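Local coordinates for protein CG8862 (Drosophila melanogaster, PDB 3ISM) that probably cleaves DNA and RNA as a magnesium-dependent endonuclease of the DNA/RNA non-specific family, and is captured here in complex with its inhibitor, at residues A142-L147 with S152-C157; Y191-G196 with E229-S234. All coordinates share one frame; numbering follows the deposited sequence. Where two conformers were deposited one is given.

A central sheet clad by helices on its two faces gives a clear example of layered packing. Contact 1 joins helix 136-146 to strand 153-161 on one face, and contact 2 joins strand 189-197 to helix 228-235 on the other; their centres lie about 14 Å apart. The two strands are antiparallel neighbours, tied by probable backbone hydrogen bonds such as C157 O to V193 N at 2.8 Å. Contact 1 lies nearer the metal site: the side chain of V144 is about 6 Å from that of E141, which binds magnesium in this protein. A magnesium ion lies about 12 Å from the V144 side chain. In contact 2, the side chain of Y191 is about 12 Å from that of E141.

Contact 1 of 2, residues A142-L147 with S152-C157; sequences AHVRRL and SNVYVC
Matching first torsions in V144 (chi1 178°) and V154 (chi1 171°) turn CG1 of each valine to the side away from its own backbone N, and the two methyls come together from helix and strand. V144 CG1 meets V154 CG1 at 4.0 Å and reaches on to V156 CG1 at 4.1 Å, so one methyl of the helix bridges two alternate residues of the strand. One turn further along, the second branch of V154 does separate work: CG2 lies 4.0 Å from L147 CB and also rests against the carbonyl group of L147. Beyond CB, the L147 side chain leans over H143, with CG above one face of the imidazole near its rim. The side chains meet through apolar groups alone, and no hydrogen bond crosses between the segments; I194 of the adjoining strand adds its side chain against both V144 and V154. An alanine in place of V154 would lack both methyls, which would probably leave V144 CG1 and L147 CB without their shared partner and open a gap between the helix and the strand. Helix 136-146 also carries the magnesium-binding E141 and is probably the helix of the beta-beta-alpha metal finger of the His-Me finger nucleases, with 98-101 and 124-127 as its strands, while this contact seats another side of that helix on the central sheet.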
loop_
_atom_site.group_PDB
_atom_site.type_symbol
_atom_site.label_atom_id
_atom_site.label_comp_id
_atom_site.label_asym_id
_atom_site.label_seq_id
_atom_site.Cartn_x
_atom_site.Cartn_y
_atom_site.Cartn_z
ATOM N N ALA B 142 -22.845 5.381 15.057
ATOM C CA ALA B 142 -23.846 5.691 16.089
ATOM C C ALA B 142 -23.548 5.035 17.448
ATOM O O ALA B 142 -23.796 5.633 18.491
ATOM C CB ALA B 142 -25.243 5.308 15.604
ATOM N N HIS B 143 -23.005 3.817 17.419
ATOM C CA HIS B 143 -22.615 3.087 18.635
ATOM C C HIS B 143 -21.471 3.782 19.378
ATOM O O HIS B 143 -21.493 3.894 20.597
ATOM C CB HIS B 143 -22.191 1.656 18.263
ATOM C CG HIS B 143 -21.379 0.963 19.317
ATOM N ND1 HIS B 143 -21.952 0.321 20.395
ATOM C CD2 HIS B 143 -20.040 0.788 19.443
ATOM C CE1 HIS B 143 -21.003 -0.200 21.150
ATOM N NE2 HIS B 143 -19.834 0.071 20.596
ATOM N N VAL B 144 -20.463 4.215 18.628
ATOM C CA VAL B 144 -19.315 4.946 19.182
ATOM C C VAL B 144 -19.757 6.267 19.832
ATOM O O VAL B 144 -19.265 6.626 20.904
ATOM C CB VAL B 144 -18.215 5.179 18.107
ATOM C CG1 VAL B 144 -17.051 5.968 18.674
ATOM C CG2 VAL B 144 -17.707 3.823 17.533
ATOM N N ARG B 145 -20.706 6.969 19.212
ATOM C CA ARG B 145 -21.302 8.168 19.839
ATOM C C ARG B 145 -22.082 7.845 21.119
ATOM O O ARG B 145 -22.018 8.597 22.100
ATOM C CB ARG B 145 -22.193 8.937 18.860
ATOM C CG ARG B 145 -21.420 9.591 17.698
ATOM C CD ARG B 145 -22.323 10.520 16.856
ATOM N NE ARG B 145 -23.182 9.779 15.934
ATOM C CZ ARG B 145 -22.889 9.534 14.656
ATOM N NH1 ARG B 145 -21.748 9.985 14.111
ATOM N NH2 ARG B 145 -23.749 8.839 13.912
ATOM N N ARG B 146 -22.814 6.733 21.115
ATOM C CA ARG B 146 -23.596 6.315 22.295
ATOM C C ARG B 146 -22.687 5.848 23.439
ATOM O O ARG B 146 -23.084 5.881 24.605
ATOM C CB ARG B 146 -24.567 5.208 21.904
ATOM C CG ARG B 146 -25.611 4.832 22.932
ATOM C CD ARG B 146 -26.554 3.766 22.363
ATOM N NE ARG B 146 -27.204 4.196 21.119
ATOM C CZ ARG B 146 -26.917 3.712 19.905
ATOM N NH1 ARG B 146 -25.991 2.768 19.761
ATOM N NH2 ARG B 146 -27.560 4.173 18.832
ATOM N N LEU B 147 -21.469 5.421 23.108
ATOM C CA LEU B 147 -20.469 5.070 24.132
ATOM C C LEU B 147 -20.142 6.222 25.081
ATOM O O LEU B 147 -19.715 5.986 26.203
ATOM C CB LEU B 147 -19.173 4.541 23.496
ATOM C CG LEU B 147 -19.173 3.102 22.945
ATOM C CD1 LEU B 147 -17.805 2.742 22.365
ATOM C CD2 LEU B 147 -19.592 2.098 24.010
ATOM N N SER B 152 -16.992 8.932 29.803
ATOM C CA SER B 152 -16.929 10.387 29.708
ATOM C C SER B 152 -16.114 10.861 28.505
ATOM O O SER B 152 -16.383 11.924 27.932
ATOM C CB SER B 152 -16.325 10.963 30.984
ATOM O OG SER B 152 -17.253 10.929 32.048
ATOM N N ASN B 153 -15.107 10.073 28.143
ATOM C CA ASN B 153 -14.229 10.396 27.042
ATOM C C ASN B 153 -14.026 9.153 26.198
ATOM O O ASN B 153 -13.703 8.081 26.722
ATOM C CB ASN B 153 -12.887 10.927 27.560
ATOM C CG ASN B 153 -13.033 12.244 28.323
ATOM O OD1 ASN B 153 -13.041 13.315 27.718
ATOM N ND2 ASN B 153 -13.161 12.164 29.657
ATOM N N VAL B 154 -14.258 9.288 24.899
ATOM C CA VAL B 154 -14.121 8.172 23.964
ATOM C C VAL B 154 -13.114 8.545 22.882
ATOM O O VAL B 154 -13.312 9.533 22.172
ATOM C CB VAL B 154 -15.488 7.812 23.319
ATOM C CG1 VAL B 154 -15.316 6.799 22.195
ATOM C CG2 VAL B 154 -16.466 7.293 24.381
ATOM N N TYR B 155 -12.030 7.781 22.770
ATOM C CA TYR B 155 -11.014 8.058 21.754
ATOM C C TYR B 155 -11.121 7.014 20.662
ATOM O O TYR B 155 -11.258 5.821 20.946
ATOM C CB TYR B 155 -9.602 8.065 22.356
ATOM C CG TYR B 155 -9.370 9.135 23.398
ATOM C CD1 TYR B 155 -8.691 10.309 23.084
ATOM C CD2 TYR B 155 -9.826 8.967 24.700
ATOM C CE1 TYR B 155 -8.475 11.296 24.046
ATOM C CE2 TYR B 155 -9.618 9.945 25.663
ATOM C CZ TYR B 155 -8.945 11.100 25.330
ATOM O OH TYR B 155 -8.747 12.050 26.302
ATOM N N VAL B 156 -11.084 7.457 19.416
ATOM C CA VAL B 156 -11.321 6.546 18.302
ATOM C C VAL B 156 -10.446 6.837 17.079
ATOM O O VAL B 156 -10.309 7.985 16.642
ATOM C CB VAL B 156 -12.858 6.439 17.937
ATOM C CG1 VAL B 156 -13.473 7.825 17.750
ATOM C CG2 VAL B 156 -13.086 5.550 16.707
ATOM N N CYS B 157 -9.837 5.772 16.575
ATOM C CA CYS B 157 -9.087 5.782 15.339
ATOM C C CYS B 157 -9.823 4.962 14.288
ATOM O O CYS B 157 -10.195 3.807 14.527
ATOM C CB CYS B 157 -7.696 5.187 15.556
ATOM S SG CYS B 157 -6.632 5.300 14.088
#

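Contact 2 of 2, residues Y191-G196 with E229-S234; sequences YKVIVG and ESVERS
Y191 and V231 meet at a slant, and nearly all of the close packing passes through a single methyl, V231 CG1. It lies 3.5 Å from Y191 CG and 3.6 Å from Y191 CB, pressed into the root of the tyrosine where the ring joins CB. On the ring itself the methyl is nearer one side than the other, at 3.7 Å from CD2 against 4.1 Å from CD1 of Y191. The tyrosine's first torsion (chi1 59°) sets CG between the backbone N and the carbonyl carbon, which turns the ring out toward strand 153-161 and keeps CG and CB within range of this methyl. V193 is a looser neighbour: its CG2 stands 4.0 Å from V231 CG1, and the valines run alongside each other, pointing opposite ways. The contact thus lies at the Y191 to V193 end of the strand segment. In contrast to this dense, apolar point, the outward side of the helix is polar, with R233 exposed, and is partly faced by the second subunit: R48 of that subunit donates a hydrogen bond to the backbone O of R233, and its F84 packs on E229, E232 and R233. Within the chain, R245 forms salt bridges with both E229 and E232. Helix 228-235 packs on one face of the central sheet, where V231 also touches V209 of strand 203-211 and F239 meets the Y191 ring, while K192, from the same strand 189-197, touches helix 136-146 on the opposite face.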
loop_
_atom_site.group_PDB
_atom_site.type_symbol
_atom_site.label_atom_id
_atom_site.label_comp_id
_atom_site.label_asym_id
_atom_site.label_seq_id
_atom_site.Cartn_x
_atom_site.Cartn_y
_atom_site.Cartn_z
ATOM N N TYR B 191 -11.677 -0.136 9.722
ATOM C CA TYR B 191 -11.656 -0.481 11.148
ATOM C C TYR B 191 -12.016 0.731 11.986
ATOM O O TYR B 191 -11.887 1.862 11.528
ATOM C CB TYR B 191 -10.262 -0.971 11.603
ATOM C CG TYR B 191 -9.173 0.052 11.385
ATOM C CD1 TYR B 191 -8.994 1.130 12.259
ATOM C CD2 TYR B 191 -8.330 -0.048 10.290
ATOM C CE1 TYR B 191 -8.023 2.086 12.027
ATOM C CE2 TYR B 191 -7.344 0.882 10.053
ATOM C CZ TYR B 191 -7.202 1.943 10.916
ATOM O OH TYR B 191 -6.227 2.853 10.655
ATOM N N LYS B 192 -12.428 0.471 13.222
ATOM C CA LYS B 192 -12.436 1.474 14.281
ATOM C C LYS B 192 -11.809 0.830 15.497
ATOM O O LYS B 192 -12.203 -0.262 15.900
ATOM C CB LYS B 192 -13.852 1.946 14.619
ATOM C CG LYS B 192 -14.432 2.929 13.601
ATOM C CD LYS B 192 -15.754 3.493 14.107
ATOM C CE LYS B 192 -16.437 4.404 13.073
ATOM N NZ LYS B 192 -15.691 5.676 12.874
ATOM N N VAL B 193 -10.825 1.503 16.073
ATOM C CA VAL B 193 -10.209 1.043 17.303
ATOM C C VAL B 193 -10.447 2.132 18.339
ATOM O O VAL B 193 -10.108 3.285 18.112
ATOM C CB VAL B 193 -8.692 0.697 17.120
ATOM C CG1 VAL B 193 -8.084 0.235 18.457
ATOM C CG2 VAL B 193 -8.516 -0.399 16.066
ATOM N N ILE B 194 -11.040 1.742 19.470
ATOM C CA ILE B 194 -11.707 2.659 20.397
ATOM C C ILE B 194 -11.260 2.429 21.852
ATOM O O ILE B 194 -11.176 1.288 22.303
ATOM C CB ILE B 194 -13.249 2.420 20.336
ATOM C CG1 ILE B 194 -13.776 2.474 18.889
ATOM C CG2 ILE B 194 -14.000 3.373 21.247
ATOM C CD1 ILE B 194 -14.890 1.464 18.611
ATOM N N VAL B 195 -10.989 3.500 22.590
ATOM C CA VAL B 195 -10.728 3.381 24.018
ATOM C C VAL B 195 -11.641 4.329 24.776
ATOM O O VAL B 195 -11.654 5.528 24.506
ATOM C CB VAL B 195 -9.227 3.670 24.364
ATOM C CG1 VAL B 195 -9.025 3.968 25.861
ATOM C CG2 VAL B 195 -8.342 2.517 23.929
ATOM N N GLY B 196 -12.415 3.781 25.712
ATOM C CA GLY B 196 -13.237 4.586 26.609
ATOM C C GLY B 196 -12.611 4.664 27.985
ATOM O O GLY B 196 -12.052 3.681 28.478
ATOM N N GLU B 229 -4.722 -6.278 17.895
ATOM C CA GLU B 229 -3.418 -6.653 17.353
ATOM C C GLU B 229 -3.537 -7.135 15.914
ATOM O O GLU B 229 -2.641 -6.939 15.105
ATOM C CB GLU B 229 -2.777 -7.747 18.213
ATOM C CG GLU B 229 -2.404 -7.311 19.638
ATOM C CD GLU B 229 -3.574 -7.336 20.616
ATOM O OE1 GLU B 229 -4.624 -7.943 20.291
ATOM O OE2 GLU B 229 -3.433 -6.744 21.713
ATOM N N SER B 230 -4.660 -7.763 15.584
ATOM C CA SER B 230 -4.857 -8.184 14.197
ATOM C C SER B 230 -5.151 -6.980 13.298
ATOM O O SER B 230 -4.745 -6.970 12.138
ATOM C CB SER B 230 -5.972 -9.208 14.085
ATOM O OG SER B 230 -7.191 -8.568 14.361
ATOM N N VAL B 231 -5.821 -5.955 13.825
ATOM C CA VAL B 231 -5.976 -4.685 13.078
ATOM C C VAL B 231 -4.606 -4.013 12.868
ATOM O O VAL B 231 -4.301 -3.533 11.786
ATOM C CB VAL B 231 -6.934 -3.671 13.796
ATOM C CG1 VAL B 231 -7.199 -2.452 12.907
ATOM C CG2 VAL B 231 -8.269 -4.318 14.202
ATOM N N GLU B 232 -3.795 -3.978 13.929
ATOM C CA GLU B 232 -2.457 -3.407 13.886
ATOM C C GLU B 232 -1.581 -4.099 12.853
ATOM O O GLU B 232 -0.925 -3.458 12.048
ATOM C CB GLU B 232 -1.815 -3.482 15.276
ATOM C CG GLU B 232 -2.477 -2.507 16.254
ATOM C CD GLU B 232 -1.892 -2.515 17.645
ATOM O OE1 GLU B 232 -1.527 -3.598 18.129
ATOM O OE2 GLU B 232 -1.815 -1.433 18.267
ATOM N N ARG B 233 -1.596 -5.419 12.866
ATOM C CA ARG B 233 -0.792 -6.187 11.940
ATOM C C ARG B 233 -1.219 -5.924 10.495
ATOM O O ARG B 233 -0.369 -5.736 9.614
ATOM C CB ARG B 233 -0.920 -7.673 12.290
ATOM C CG ARG B 233 0.348 -8.457 12.135
ATOM C CD ARG B 233 0.099 -9.902 12.503
ATOM N NE ARG B 233 0.448 -10.237 13.885
ATOM C CZ ARG B 233 1.650 -10.695 14.245
ATOM N NH1 ARG B 233 2.614 -10.819 13.329
ATOM N NH2 ARG B 233 1.899 -11.012 15.508
ATOM N N SER B 234 -2.534 -5.879 10.254
ATOM C CA SER B 234 -3.055 -5.585 8.904
ATOM C C SER B 234 -2.845 -4.145 8.461
ATOM O O SER B 234 -2.639 -3.884 7.268
ATOM C CB SER B 234 -4.538 -5.910 8.825
ATOM O OG SER B 234 -4.737 -7.308 8.906
#